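Local coordinates for protein AvrRpt2 (Erwinia amylovora, PDB 6HQZ) that is a type III effector of a plant pathogen, a papain-like cysteine protease of the C70 family that probably cleaves host proteins inside plant cells, at residues N66-F78 against L141-N154. Numbering follows the deposited sequence.
Sequences NLAEVSLPESRQF and LAWRVPHAMLYSEN
A68 and Y151 form an antiparallel hydrogen-bonded pair, A68 N to Y151 O at 2.8 Å and Y151 N to A68 O at 2.7 Å, flanked by V70 N to M149 O on one side and E153 N to N66 O on the other. E153 N stands above the plane of the N66 carbonyl, and N66 closes the Schellman motif after helix 49-65. With chi1 at 66°, the Y151 ring lies over the paired strand: A68 CB meets its face, 4.0 Å from the centroid, a CH-pi contact. The H90 ring also stacks with that of Y151. On the face carrying L67, E69 and L150, E69 CB meets L150 CD2 at 3.7 Å, while the E69 carboxylate runs past P146 and H147 to a salt bridge with R55. Strand 67-69 thereby adds an edge to the antiparallel sheet of this papain-like protease domain, with 149-152 between it and 93-98. One water donates to both V70 O and P146 O; a second accepts from M149 N and lies 2.8 Å from each of those oxygens. Farther on, R76 CA stands over one face of W143, 3.5 Å from the six-membered ring's centroid, L141 CD2 lies over the opposite face, and P73 CD meets the edge. The R76 guanidinium lies parallel to the indole, over W143 CB. M149 SD approaches the F78 ring obliquely, 3.6 Å from F78 CE2, a Met-aromatic contact.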
# COMPACT_ATOMS: atom_id res chain seq x y z
N ASN A 66 -15.08 -15.00 -5.90
CA ASN A 66 -14.48 -13.67 -5.98
C ASN A 66 -13.16 -13.56 -5.22
O ASN A 66 -12.95 -12.69 -4.36
CB ASN A 66 -15.48 -12.63 -5.52
CG ASN A 66 -16.80 -12.78 -6.24
OD1 ASN A 66 -17.81 -13.11 -5.64
ND2 ASN A 66 -16.79 -12.57 -7.56
N LEU A 67 -12.28 -14.48 -5.55
CA LEU A 67 -10.90 -14.43 -5.10
C LEU A 67 -10.04 -14.22 -6.34
O LEU A 67 -10.44 -14.53 -7.46
CB LEU A 67 -10.53 -15.71 -4.39
CG LEU A 67 -11.23 -16.15 -3.10
CD1 LEU A 67 -10.75 -17.57 -2.80
CD2 LEU A 67 -10.84 -15.29 -1.91
N ALA A 68 -8.89 -13.60 -6.14
CA ALA A 68 -7.90 -13.39 -7.17
C ALA A 68 -6.49 -13.60 -6.63
O ALA A 68 -6.24 -13.56 -5.42
CB ALA A 68 -8.00 -11.99 -7.73
N GLU A 69 -5.58 -13.80 -7.58
CA GLU A 69 -4.19 -14.11 -7.25
C GLU A 69 -3.25 -13.00 -7.58
O GLU A 69 -3.47 -12.23 -8.51
CB GLU A 69 -3.73 -15.38 -7.95
CG GLU A 69 -3.64 -15.32 -9.48
CD GLU A 69 -3.64 -16.69 -10.14
OE1 GLU A 69 -3.91 -17.75 -9.49
OE2 GLU A 69 -3.33 -16.73 -11.33
N VAL A 70 -2.21 -12.93 -6.81
CA VAL A 70 -1.14 -11.96 -7.01
C VAL A 70 -0.18 -12.48 -8.08
O VAL A 70 0.27 -13.63 -7.97
CB VAL A 70 -0.35 -11.83 -5.71
CG1 VAL A 70 0.86 -10.90 -5.94
CG2 VAL A 70 -1.22 -11.34 -4.56
N SER A 71 0.18 -11.66 -9.07
CA SER A 71 1.17 -12.01 -10.06
C SER A 71 2.50 -12.10 -9.42
O SER A 71 3.02 -11.11 -8.88
CB SER A 71 1.28 -10.95 -11.16
OG SER A 71 0.10 -10.97 -11.87
N LEU A 72 3.06 -13.30 -9.47
CA LEU A 72 4.32 -13.58 -8.84
C LEU A 72 5.51 -13.05 -9.60
O LEU A 72 5.62 -13.24 -10.81
CB LEU A 72 4.48 -15.09 -8.64
CG LEU A 72 3.38 -15.67 -7.74
CD1 LEU A 72 3.61 -17.18 -7.60
CD2 LEU A 72 3.35 -15.06 -6.33
N PRO A 73 6.46 -12.47 -8.90
CA PRO A 73 7.64 -11.96 -9.61
C PRO A 73 8.57 -13.07 -10.14
O PRO A 73 8.76 -14.12 -9.50
CB PRO A 73 8.35 -11.15 -8.53
CG PRO A 73 7.89 -11.73 -7.25
CD PRO A 73 6.49 -12.12 -7.48
N GLU A 74 9.16 -12.79 -11.28
CA GLU A 74 10.04 -13.72 -11.98
C GLU A 74 11.23 -14.06 -11.14
O GLU A 74 11.75 -15.17 -11.22
CB GLU A 74 10.56 -13.09 -13.28
CG GLU A 74 9.97 -13.64 -14.55
CD GLU A 74 10.59 -12.99 -15.81
OE1 GLU A 74 11.86 -13.02 -16.03
OE2 GLU A 74 9.77 -12.48 -16.63
N SER A 75 11.66 -13.10 -10.32
CA SER A 75 12.86 -13.21 -9.51
C SER A 75 12.64 -14.18 -8.34
O SER A 75 13.58 -14.52 -7.66
CB SER A 75 13.15 -11.83 -8.91
OG SER A 75 12.00 -11.44 -8.13
N ARG A 76 11.39 -14.58 -8.08
CA ARG A 76 11.06 -15.39 -6.91
C ARG A 76 11.50 -14.74 -5.60
O ARG A 76 12.00 -15.43 -4.70
CB ARG A 76 11.71 -16.76 -6.99
CG ARG A 76 11.49 -17.54 -8.25
CD ARG A 76 10.24 -18.34 -8.17
NE ARG A 76 10.28 -19.73 -8.66
CZ ARG A 76 10.70 -20.80 -7.97
NH1 ARG A 76 11.32 -20.75 -6.80
NH2 ARG A 76 10.51 -21.96 -8.52
N GLN A 77 11.33 -13.43 -5.50
CA GLN A 77 11.62 -12.71 -4.28
C GLN A 77 10.71 -11.44 -4.18
O GLN A 77 10.60 -10.71 -5.14
CB GLN A 77 13.06 -12.27 -4.37
CG GLN A 77 13.79 -12.05 -3.09
CD GLN A 77 15.29 -12.02 -3.35
OE1 GLN A 77 16.02 -13.01 -3.07
NE2 GLN A 77 15.75 -10.94 -3.93
N PHE A 78 10.09 -11.20 -3.05
CA PHE A 78 9.40 -9.96 -2.72
C PHE A 78 10.23 -9.13 -1.78
O PHE A 78 10.90 -9.64 -0.86
CB PHE A 78 8.05 -10.23 -2.02
CG PHE A 78 6.98 -10.77 -2.90
CD1 PHE A 78 6.29 -9.95 -3.73
CD2 PHE A 78 6.67 -12.12 -2.90
CE1 PHE A 78 5.33 -10.45 -4.57
CE2 PHE A 78 5.71 -12.63 -3.73
CZ PHE A 78 5.01 -11.80 -4.52
N LEU A 141 7.52 -19.85 0.08
CA LEU A 141 6.30 -19.61 -0.65
C LEU A 141 6.13 -20.59 -1.79
O LEU A 141 7.14 -21.08 -2.37
CB LEU A 141 6.30 -18.18 -1.25
CG LEU A 141 5.04 -17.73 -1.96
CD1 LEU A 141 3.80 -17.61 -1.07
CD2 LEU A 141 5.31 -16.37 -2.62
N ALA A 142 4.88 -20.93 -2.07
CA ALA A 142 4.57 -21.84 -3.18
C ALA A 142 4.78 -21.27 -4.60
O ALA A 142 3.89 -21.30 -5.39
CB ALA A 142 3.14 -22.33 -3.03
N TRP A 143 6.01 -20.93 -4.92
CA TRP A 143 6.37 -20.29 -6.20
C TRP A 143 5.98 -21.09 -7.42
O TRP A 143 5.76 -20.52 -8.46
CB TRP A 143 7.86 -20.04 -6.24
CG TRP A 143 8.30 -19.07 -5.28
CD1 TRP A 143 8.94 -19.30 -4.13
CD2 TRP A 143 8.11 -17.66 -5.36
NE1 TRP A 143 9.21 -18.13 -3.49
CE2 TRP A 143 8.69 -17.10 -4.21
CE3 TRP A 143 7.54 -16.82 -6.31
CZ2 TRP A 143 8.69 -15.71 -3.96
CZ3 TRP A 143 7.58 -15.42 -6.10
CH2 TRP A 143 8.13 -14.89 -4.91
N ARG A 144 5.83 -22.39 -7.28
CA ARG A 144 5.55 -23.26 -8.40
C ARG A 144 4.18 -23.05 -9.00
O ARG A 144 3.96 -23.41 -10.18
CB ARG A 144 5.73 -24.75 -8.06
CG ARG A 144 5.46 -25.69 -9.20
CD ARG A 144 5.77 -27.12 -8.81
NE ARG A 144 6.39 -27.78 -9.92
CZ ARG A 144 6.98 -28.96 -9.83
NH1 ARG A 144 7.01 -29.62 -8.66
NH2 ARG A 144 7.54 -29.48 -10.90
N VAL A 145 3.28 -22.46 -8.24
CA VAL A 145 1.89 -22.32 -8.73
C VAL A 145 1.51 -20.86 -8.77
O VAL A 145 1.93 -20.09 -7.88
CB VAL A 145 0.85 -23.12 -7.90
CG1 VAL A 145 1.13 -24.62 -8.06
CG2 VAL A 145 0.82 -22.71 -6.43
N PRO A 146 0.74 -20.46 -9.75
CA PRO A 146 0.38 -19.04 -9.85
C PRO A 146 -0.56 -18.59 -8.74
O PRO A 146 -0.70 -17.39 -8.54
CB PRO A 146 -0.33 -18.94 -11.21
CG PRO A 146 0.03 -20.15 -11.91
CD PRO A 146 0.27 -21.22 -10.92
N HIS A 147 -1.18 -19.53 -8.04
CA HIS A 147 -2.20 -19.22 -7.01
C HIS A 147 -1.63 -19.27 -5.62
O HIS A 147 -2.36 -19.48 -4.68
CB HIS A 147 -3.44 -20.09 -7.13
CG HIS A 147 -3.16 -21.55 -7.29
ND1 HIS A 147 -3.00 -22.15 -8.52
CD2 HIS A 147 -3.00 -22.54 -6.37
CE1 HIS A 147 -2.76 -23.44 -8.36
NE2 HIS A 147 -2.72 -23.69 -7.06
N ALA A 148 -0.33 -19.06 -5.52
CA ALA A 148 0.40 -19.07 -4.28
C ALA A 148 -0.18 -18.06 -3.25
O ALA A 148 -0.14 -18.35 -2.05
CB ALA A 148 1.88 -18.83 -4.53
N MET A 149 -0.71 -16.92 -3.74
CA MET A 149 -1.11 -15.81 -2.88
C MET A 149 -2.45 -15.34 -3.41
O MET A 149 -2.51 -14.85 -4.56
CB MET A 149 -0.08 -14.68 -3.02
CG MET A 149 1.25 -14.97 -2.24
SD MET A 149 2.46 -13.75 -2.67
CE MET A 149 1.84 -12.34 -1.85
N LEU A 150 -3.51 -15.54 -2.61
CA LEU A 150 -4.85 -15.22 -2.99
C LEU A 150 -5.40 -14.08 -2.13
O LEU A 150 -5.09 -13.95 -0.94
CB LEU A 150 -5.79 -16.41 -2.88
CG LEU A 150 -5.57 -17.56 -3.86
CD1 LEU A 150 -6.57 -18.67 -3.58
CD2 LEU A 150 -5.70 -17.15 -5.32
N TYR A 151 -6.26 -13.28 -2.76
CA TYR A 151 -6.90 -12.17 -2.06
C TYR A 151 -8.35 -12.03 -2.45
O TYR A 151 -8.77 -12.62 -3.48
CB TYR A 151 -6.12 -10.87 -2.28
CG TYR A 151 -6.09 -10.34 -3.71
CD1 TYR A 151 -7.09 -9.47 -4.19
CD2 TYR A 151 -5.03 -10.67 -4.58
CE1 TYR A 151 -7.05 -8.99 -5.50
CE2 TYR A 151 -4.98 -10.19 -5.87
CZ TYR A 151 -5.99 -9.38 -6.32
OH TYR A 151 -5.87 -8.94 -7.57
N SER A 152 -9.08 -11.21 -1.67
CA SER A 152 -10.49 -10.98 -1.87
C SER A 152 -10.74 -9.90 -2.91
O SER A 152 -10.17 -8.84 -2.84
CB SER A 152 -11.22 -10.48 -0.59
OG SER A 152 -12.64 -10.46 -0.84
N GLU A 153 -11.59 -10.21 -3.88
CA GLU A 153 -12.12 -9.19 -4.81
C GLU A 153 -13.40 -8.50 -4.30
O GLU A 153 -13.89 -7.56 -4.94
CB GLU A 153 -12.37 -9.79 -6.19
CG GLU A 153 -11.07 -10.09 -6.93
CD GLU A 153 -11.30 -10.45 -8.39
OE1 GLU A 153 -12.30 -11.16 -8.70
OE2 GLU A 153 -10.47 -10.00 -9.22
N ASN A 154 -13.96 -8.93 -3.17
CA ASN A 154 -15.14 -8.22 -2.60
C ASN A 154 -14.74 -6.91 -1.94
O ASN A 154 -15.62 -6.18 -1.53
CB ASN A 154 -15.93 -9.10 -1.61
CG ASN A 154 -16.62 -10.28 -2.28
OD1 ASN A 154 -16.90 -10.25 -3.48
ND2 ASN A 154 -16.87 -11.35 -1.51
OXT ASN A 154 -13.58 -6.51 -1.79
O HOH W 1 -0.03 -15.85 -6.33
O HOH W 2 0.60 -15.64 -10.30